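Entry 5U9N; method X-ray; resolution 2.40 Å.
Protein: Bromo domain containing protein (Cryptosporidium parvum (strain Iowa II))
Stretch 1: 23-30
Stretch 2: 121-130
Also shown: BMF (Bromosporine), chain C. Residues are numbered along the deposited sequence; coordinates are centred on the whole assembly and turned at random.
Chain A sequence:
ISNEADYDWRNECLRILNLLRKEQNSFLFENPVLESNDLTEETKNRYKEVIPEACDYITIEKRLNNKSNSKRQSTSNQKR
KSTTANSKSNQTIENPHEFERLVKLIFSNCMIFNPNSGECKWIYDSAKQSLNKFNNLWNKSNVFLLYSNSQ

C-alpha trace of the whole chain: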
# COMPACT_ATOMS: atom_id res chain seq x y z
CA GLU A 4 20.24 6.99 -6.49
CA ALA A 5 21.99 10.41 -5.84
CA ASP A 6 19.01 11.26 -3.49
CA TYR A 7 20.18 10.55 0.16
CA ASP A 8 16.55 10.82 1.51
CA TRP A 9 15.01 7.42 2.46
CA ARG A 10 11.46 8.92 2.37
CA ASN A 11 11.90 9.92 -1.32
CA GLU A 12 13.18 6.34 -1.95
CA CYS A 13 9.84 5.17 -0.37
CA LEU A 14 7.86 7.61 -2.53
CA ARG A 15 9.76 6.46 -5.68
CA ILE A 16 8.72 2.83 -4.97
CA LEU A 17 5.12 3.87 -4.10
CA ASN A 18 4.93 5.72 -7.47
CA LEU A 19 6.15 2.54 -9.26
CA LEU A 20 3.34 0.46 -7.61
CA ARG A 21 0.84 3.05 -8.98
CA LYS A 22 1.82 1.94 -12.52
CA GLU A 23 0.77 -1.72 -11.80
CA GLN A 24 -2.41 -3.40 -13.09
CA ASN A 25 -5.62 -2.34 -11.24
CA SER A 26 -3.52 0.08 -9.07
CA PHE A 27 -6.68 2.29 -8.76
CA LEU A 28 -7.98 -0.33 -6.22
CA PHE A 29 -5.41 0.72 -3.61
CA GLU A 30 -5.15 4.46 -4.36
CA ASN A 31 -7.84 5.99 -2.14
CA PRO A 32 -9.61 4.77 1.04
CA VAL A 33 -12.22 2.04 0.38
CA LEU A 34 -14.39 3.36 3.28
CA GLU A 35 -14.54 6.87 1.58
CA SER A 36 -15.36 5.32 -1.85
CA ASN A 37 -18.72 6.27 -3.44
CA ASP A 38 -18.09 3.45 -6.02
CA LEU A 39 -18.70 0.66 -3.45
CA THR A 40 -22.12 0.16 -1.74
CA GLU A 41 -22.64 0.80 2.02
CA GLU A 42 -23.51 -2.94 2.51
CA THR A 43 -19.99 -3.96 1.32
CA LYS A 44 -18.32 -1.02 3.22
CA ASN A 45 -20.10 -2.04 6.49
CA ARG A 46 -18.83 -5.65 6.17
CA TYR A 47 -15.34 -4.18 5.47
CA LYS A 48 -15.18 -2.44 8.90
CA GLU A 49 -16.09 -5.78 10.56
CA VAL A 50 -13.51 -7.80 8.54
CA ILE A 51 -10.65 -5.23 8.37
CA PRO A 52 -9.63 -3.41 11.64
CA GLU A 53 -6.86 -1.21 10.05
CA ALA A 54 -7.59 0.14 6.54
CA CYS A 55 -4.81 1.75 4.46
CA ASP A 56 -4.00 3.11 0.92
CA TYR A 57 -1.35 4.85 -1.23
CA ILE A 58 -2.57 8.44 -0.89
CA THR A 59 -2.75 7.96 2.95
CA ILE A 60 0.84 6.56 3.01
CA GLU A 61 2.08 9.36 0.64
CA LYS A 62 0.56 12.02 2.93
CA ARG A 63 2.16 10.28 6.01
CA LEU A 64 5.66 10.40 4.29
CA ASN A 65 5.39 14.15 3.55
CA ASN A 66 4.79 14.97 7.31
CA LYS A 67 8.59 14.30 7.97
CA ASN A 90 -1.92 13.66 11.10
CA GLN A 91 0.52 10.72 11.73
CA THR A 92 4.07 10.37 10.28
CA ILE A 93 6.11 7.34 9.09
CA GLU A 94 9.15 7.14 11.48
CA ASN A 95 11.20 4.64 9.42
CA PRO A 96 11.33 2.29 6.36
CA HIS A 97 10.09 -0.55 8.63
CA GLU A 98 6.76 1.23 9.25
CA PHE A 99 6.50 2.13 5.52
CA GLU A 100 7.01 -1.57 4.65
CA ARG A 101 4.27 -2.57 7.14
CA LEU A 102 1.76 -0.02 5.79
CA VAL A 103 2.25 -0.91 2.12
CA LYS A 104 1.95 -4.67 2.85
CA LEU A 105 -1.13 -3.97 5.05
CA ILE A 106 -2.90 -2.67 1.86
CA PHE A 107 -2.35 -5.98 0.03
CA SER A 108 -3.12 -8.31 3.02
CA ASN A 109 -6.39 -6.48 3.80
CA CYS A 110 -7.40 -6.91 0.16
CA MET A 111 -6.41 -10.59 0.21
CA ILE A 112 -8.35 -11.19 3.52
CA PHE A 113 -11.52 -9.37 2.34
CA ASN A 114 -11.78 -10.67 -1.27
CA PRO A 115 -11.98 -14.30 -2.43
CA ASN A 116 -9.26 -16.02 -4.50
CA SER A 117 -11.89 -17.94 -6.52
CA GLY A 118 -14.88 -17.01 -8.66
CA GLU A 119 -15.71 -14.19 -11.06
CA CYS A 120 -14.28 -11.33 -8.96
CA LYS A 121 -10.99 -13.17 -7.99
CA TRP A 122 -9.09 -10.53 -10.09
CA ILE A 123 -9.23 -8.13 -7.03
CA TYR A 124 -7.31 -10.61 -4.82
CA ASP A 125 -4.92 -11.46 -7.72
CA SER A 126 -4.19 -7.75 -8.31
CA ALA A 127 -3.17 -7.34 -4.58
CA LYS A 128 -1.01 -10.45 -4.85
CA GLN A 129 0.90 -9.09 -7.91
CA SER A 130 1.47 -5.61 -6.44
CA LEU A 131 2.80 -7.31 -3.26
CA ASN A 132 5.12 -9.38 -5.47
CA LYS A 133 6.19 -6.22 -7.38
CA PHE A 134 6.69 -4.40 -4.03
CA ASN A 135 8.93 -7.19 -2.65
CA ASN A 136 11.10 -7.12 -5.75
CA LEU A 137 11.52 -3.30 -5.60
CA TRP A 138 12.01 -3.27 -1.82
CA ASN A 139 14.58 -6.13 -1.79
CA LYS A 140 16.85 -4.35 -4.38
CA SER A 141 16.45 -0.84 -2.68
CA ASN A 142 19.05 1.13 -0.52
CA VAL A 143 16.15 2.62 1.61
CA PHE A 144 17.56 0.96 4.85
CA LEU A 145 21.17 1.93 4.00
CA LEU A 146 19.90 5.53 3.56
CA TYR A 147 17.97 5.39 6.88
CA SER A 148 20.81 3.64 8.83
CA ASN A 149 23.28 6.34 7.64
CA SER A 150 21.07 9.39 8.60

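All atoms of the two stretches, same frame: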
# COMPACT_ATOMS: atom_id res chain seq x y z
N GLU A 23 1.12 -0.30 -11.66
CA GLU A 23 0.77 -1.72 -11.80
C GLU A 23 -0.69 -1.89 -12.18
O GLU A 23 -1.48 -0.95 -12.07
CB GLU A 23 1.06 -2.49 -10.50
CG GLU A 23 2.54 -2.68 -10.22
CD GLU A 23 3.28 -3.54 -11.24
OE1 GLU A 23 2.97 -4.75 -11.33
OE2 GLU A 23 4.20 -3.01 -11.90
N GLN A 24 -1.05 -3.09 -12.64
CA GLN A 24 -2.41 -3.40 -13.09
C GLN A 24 -3.42 -3.30 -11.94
O GLN A 24 -3.21 -3.87 -10.87
CB GLN A 24 -2.47 -4.81 -13.71
CG GLN A 24 -1.73 -4.89 -15.05
CD GLN A 24 -1.59 -6.31 -15.55
OE1 GLN A 24 -1.61 -7.28 -14.78
NE2 GLN A 24 -1.36 -6.46 -16.85
N ASN A 25 -4.54 -2.57 -12.20
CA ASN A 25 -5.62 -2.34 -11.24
C ASN A 25 -5.07 -1.63 -9.98
O ASN A 25 -5.59 -1.84 -8.87
CB ASN A 25 -6.35 -3.65 -10.89
CG ASN A 25 -6.93 -4.35 -12.11
OD1 ASN A 25 -7.53 -3.73 -12.96
ND2 ASN A 25 -6.79 -5.66 -12.19
N SER A 26 -4.09 -0.71 -10.17
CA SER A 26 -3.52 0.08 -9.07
C SER A 26 -4.57 1.03 -8.45
O SER A 26 -4.45 1.41 -7.30
CB SER A 26 -2.33 0.89 -9.56
OG SER A 26 -2.73 1.75 -10.62
N PHE A 27 -5.59 1.42 -9.24
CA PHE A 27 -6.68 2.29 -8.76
C PHE A 27 -7.36 1.69 -7.51
O PHE A 27 -7.88 2.44 -6.69
CB PHE A 27 -7.73 2.54 -9.88
CG PHE A 27 -8.57 1.33 -10.25
CD1 PHE A 27 -9.75 1.06 -9.58
CD2 PHE A 27 -8.18 0.48 -11.27
CE1 PHE A 27 -10.51 -0.07 -9.91
CE2 PHE A 27 -8.91 -0.67 -11.56
CZ PHE A 27 -10.07 -0.94 -10.88
N LEU A 28 -7.34 0.35 -7.37
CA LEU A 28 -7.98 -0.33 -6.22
C LEU A 28 -7.42 0.16 -4.89
O LEU A 28 -8.17 0.35 -3.94
CB LEU A 28 -7.78 -1.85 -6.30
CG LEU A 28 -8.51 -2.60 -7.45
CD1 LEU A 28 -8.07 -4.06 -7.50
CD2 LEU A 28 -10.01 -2.52 -7.28
N PHE A 29 -6.11 0.40 -4.84
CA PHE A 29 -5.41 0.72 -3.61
C PHE A 29 -5.04 2.19 -3.47
O PHE A 29 -4.29 2.53 -2.55
CB PHE A 29 -4.13 -0.11 -3.57
CG PHE A 29 -4.31 -1.52 -4.09
CD1 PHE A 29 -5.02 -2.46 -3.36
CD2 PHE A 29 -3.85 -1.87 -5.35
CE1 PHE A 29 -5.19 -3.75 -3.83
CE2 PHE A 29 -4.01 -3.18 -5.82
CZ PHE A 29 -4.67 -4.11 -5.05
N GLU A 30 -5.56 3.06 -4.35
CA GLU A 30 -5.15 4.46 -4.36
C GLU A 30 -5.80 5.26 -3.24
O GLU A 30 -5.10 5.92 -2.48
CB GLU A 30 -5.49 5.09 -5.72
CG GLU A 30 -5.00 6.52 -5.90
CD GLU A 30 -3.54 6.74 -5.57
OE1 GLU A 30 -2.73 5.84 -5.86
OE2 GLU A 30 -3.21 7.82 -5.03
N LYS A 121 -12.28 -12.79 -8.58
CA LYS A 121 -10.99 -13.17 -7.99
C LYS A 121 -9.84 -12.25 -8.49
O LYS A 121 -8.74 -12.31 -7.97
CB LYS A 121 -10.64 -14.64 -8.28
CG LYS A 121 -10.27 -14.94 -9.75
CD LYS A 121 -9.99 -16.42 -9.96
CE LYS A 121 -9.27 -16.67 -11.26
NZ LYS A 121 -9.35 -18.09 -11.68
N TRP A 122 -10.09 -11.45 -9.55
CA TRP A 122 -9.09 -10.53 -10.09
C TRP A 122 -8.69 -9.42 -9.07
O TRP A 122 -7.58 -8.89 -9.17
CB TRP A 122 -9.58 -9.89 -11.39
CG TRP A 122 -10.81 -9.04 -11.23
CD1 TRP A 122 -12.11 -9.45 -11.33
CD2 TRP A 122 -10.85 -7.63 -11.00
NE1 TRP A 122 -12.95 -8.40 -11.10
CE2 TRP A 122 -12.21 -7.26 -10.88
CE3 TRP A 122 -9.88 -6.64 -10.79
CZ2 TRP A 122 -12.61 -5.95 -10.65
CZ3 TRP A 122 -10.27 -5.34 -10.54
CH2 TRP A 122 -11.63 -5.00 -10.49
N ILE A 123 -9.55 -9.12 -8.07
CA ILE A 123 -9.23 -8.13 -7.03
C ILE A 123 -8.12 -8.69 -6.16
O ILE A 123 -7.08 -8.06 -6.03
CB ILE A 123 -10.49 -7.75 -6.19
CG1 ILE A 123 -11.50 -7.02 -7.08
CG2 ILE A 123 -10.10 -6.88 -5.00
CD1 ILE A 123 -12.76 -6.75 -6.44
N TYR A 124 -8.31 -9.90 -5.62
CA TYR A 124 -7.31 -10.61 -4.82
C TYR A 124 -6.00 -10.77 -5.60
O TYR A 124 -4.93 -10.57 -5.05
CB TYR A 124 -7.86 -12.00 -4.41
CG TYR A 124 -6.91 -12.89 -3.63
CD1 TYR A 124 -5.89 -13.58 -4.28
CD2 TYR A 124 -7.15 -13.20 -2.30
CE1 TYR A 124 -5.03 -14.42 -3.58
CE2 TYR A 124 -6.32 -14.06 -1.60
CZ TYR A 124 -5.28 -14.70 -2.25
OH TYR A 124 -4.50 -15.62 -1.60
N ASP A 125 -6.09 -11.23 -6.86
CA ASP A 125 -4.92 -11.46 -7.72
C ASP A 125 -4.15 -10.19 -8.00
O ASP A 125 -2.94 -10.24 -8.19
CB ASP A 125 -5.33 -12.10 -9.07
CG ASP A 125 -5.94 -13.50 -8.97
OD1 ASP A 125 -5.79 -14.14 -7.90
OD2 ASP A 125 -6.51 -13.97 -9.98
N SER A 126 -4.84 -9.04 -8.08
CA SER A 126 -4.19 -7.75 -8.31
C SER A 126 -3.35 -7.36 -7.09
O SER A 126 -2.24 -6.86 -7.26
CB SER A 126 -5.22 -6.66 -8.61
OG SER A 126 -5.86 -6.91 -9.85
N ALA A 127 -3.89 -7.59 -5.85
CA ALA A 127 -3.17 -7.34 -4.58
C ALA A 127 -1.95 -8.21 -4.49
O ALA A 127 -0.90 -7.75 -4.03
CB ALA A 127 -4.08 -7.63 -3.39
N LYS A 128 -2.10 -9.49 -4.88
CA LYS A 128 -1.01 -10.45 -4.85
C LYS A 128 0.15 -10.03 -5.77
O LYS A 128 1.30 -10.23 -5.41
CB LYS A 128 -1.54 -11.84 -5.26
CG LYS A 128 -0.55 -12.99 -5.07
CD LYS A 128 -0.20 -13.23 -3.57
CE LYS A 128 0.77 -14.38 -3.36
NZ LYS A 128 0.22 -15.68 -3.85
N GLN A 129 -0.14 -9.46 -6.94
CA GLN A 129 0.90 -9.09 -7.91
C GLN A 129 1.58 -7.78 -7.53
O GLN A 129 2.75 -7.61 -7.83
CB GLN A 129 0.34 -8.98 -9.34
CG GLN A 129 -0.03 -10.33 -9.94
CD GLN A 129 -1.00 -10.17 -11.10
OE1 GLN A 129 -1.02 -9.14 -11.80
NE2 GLN A 129 -1.82 -11.20 -11.33
N SER A 130 0.86 -6.86 -6.91
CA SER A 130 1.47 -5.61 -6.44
C SER A 130 2.35 -5.90 -5.22
O SER A 130 3.39 -5.26 -5.07
CB SER A 130 0.42 -4.56 -6.12
OG SER A 130 -0.04 -3.96 -7.32
C10 BMF C . -12.52 -0.89 -5.25
N12 BMF C . -11.20 -1.98 -3.64
C15 BMF C . -13.01 -4.20 -3.39
C17 BMF C . -15.14 -5.50 -3.66
C20 BMF C . -17.00 -7.79 -4.90
C22 BMF C . -13.21 -3.14 -4.24
C26 BMF C . -8.81 -2.26 -1.83
C28 BMF C . -13.73 0.19 -7.03
C01 BMF C . -13.10 2.46 -7.94
C02 BMF C . -12.89 1.30 -6.99
C03 BMF C . -11.85 1.29 -6.05
N04 BMF C . -10.94 2.38 -5.97
S05 BMF C . -10.96 3.55 -4.83
C06 BMF C . -11.09 2.75 -3.28
O07 BMF C . -9.68 4.20 -4.89
O08 BMF C . -12.14 4.32 -5.05
C09 BMF C . -11.67 0.21 -5.20
C11 BMF C . -12.30 -2.03 -4.35
N13 BMF C . -11.00 -3.04 -2.79
C14 BMF C . -11.82 -4.13 -2.60
N16 BMF C . -13.85 -5.33 -3.19
O18 BMF C . -15.60 -6.71 -3.26
C19 BMF C . -16.99 -7.04 -3.60
O21 BMF C . -15.75 -4.71 -4.34
N23 BMF C . -11.31 -4.89 -1.63
N24 BMF C . -10.14 -4.28 -1.20
C25 BMF C . -9.96 -3.19 -1.90
C27 BMF C . -13.56 -0.89 -6.18
O HOH W 1 -1.30 -5.30 -9.55

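A turn and short 3-10 segment pack against one side of a helix through a mixed contact, with an apolar patch beside a polar one, joined by one direct hydrogen bond and one bridging water. The two stretches bury 466 Å² between them, both sides summed.

Residues Glu23 to Ser26 form a type II beta turn. Its Ser26 N to Glu23 O hydrogen bond is weak. Asn25 has phi/psi of 59/37, a left-handed conformation that asparagine tolerates well. From here its CA-to-CB bond points toward the helix. Asn25 ND2 donates a hydrogen bond to Ser126 OG at 2.8 Å, with an angle of 161°. The bond is therefore short and nearly straight. Ser126 OG in turn donates to Trp122 O at 2.7 Å, one helical turn back. The hydroxyl thus accepts from the turn and gives its proton to its own helix. Trp122 O also accepts the backbone bond from Ser126 N.

A water forms a second link. The water donates to Gln24 O at 2.7 Å and to Ser126 O at 2.9 Å. The same water accepts from Ser130 OG at 2.9 Å. One proton goes to each stretch, so the water links the turn carbonyl Gln24 O to the helix carbonyl Ser126 O, two acceptors that could not bond each other. Glu23 lies close by, with its CB 3.7 Å from Ser130 OG.

The apolar part of the contact comes from the 3-10 segment. Leu28 and Phe29 are buried and both start toward the helix. Leu28 CD1 lies 4.0 Å from Trp122 CZ3 and 4.3 Å from Ile123 CG2. Leu28 CD1 is also 4.0 Å from Ser126 CB, so this one methyl group meets three helix residues. Phe29 has the largest area covered by the other stretch, 64 Å². Phe29 CZ lies 3.6 Å from Ala127 CA and 3.9 Å from Ala127 CB. The ring thus comes nearer the helix backbone at Ala127 than its side chain. Ser126 C lies at the edge of this ring, near its plane.

Trp122 starts sideways, but the end of its side chain comes nearer the other stretch, reaching Asn25, Phe27 and Leu28. Asn25 ND2 is 3.5 Å from Trp122 CE3. Phe27 CZ touches Trp122 CH2 at 4.4 Å, at the edge of the indole. This is a looser contact, and both residues are exposed.

Bromosporine lies beside both stretches. Its N04 donates to Phe27 O at 3.1 Å, and Ile123 CD1 is 3.7 Å from its N16.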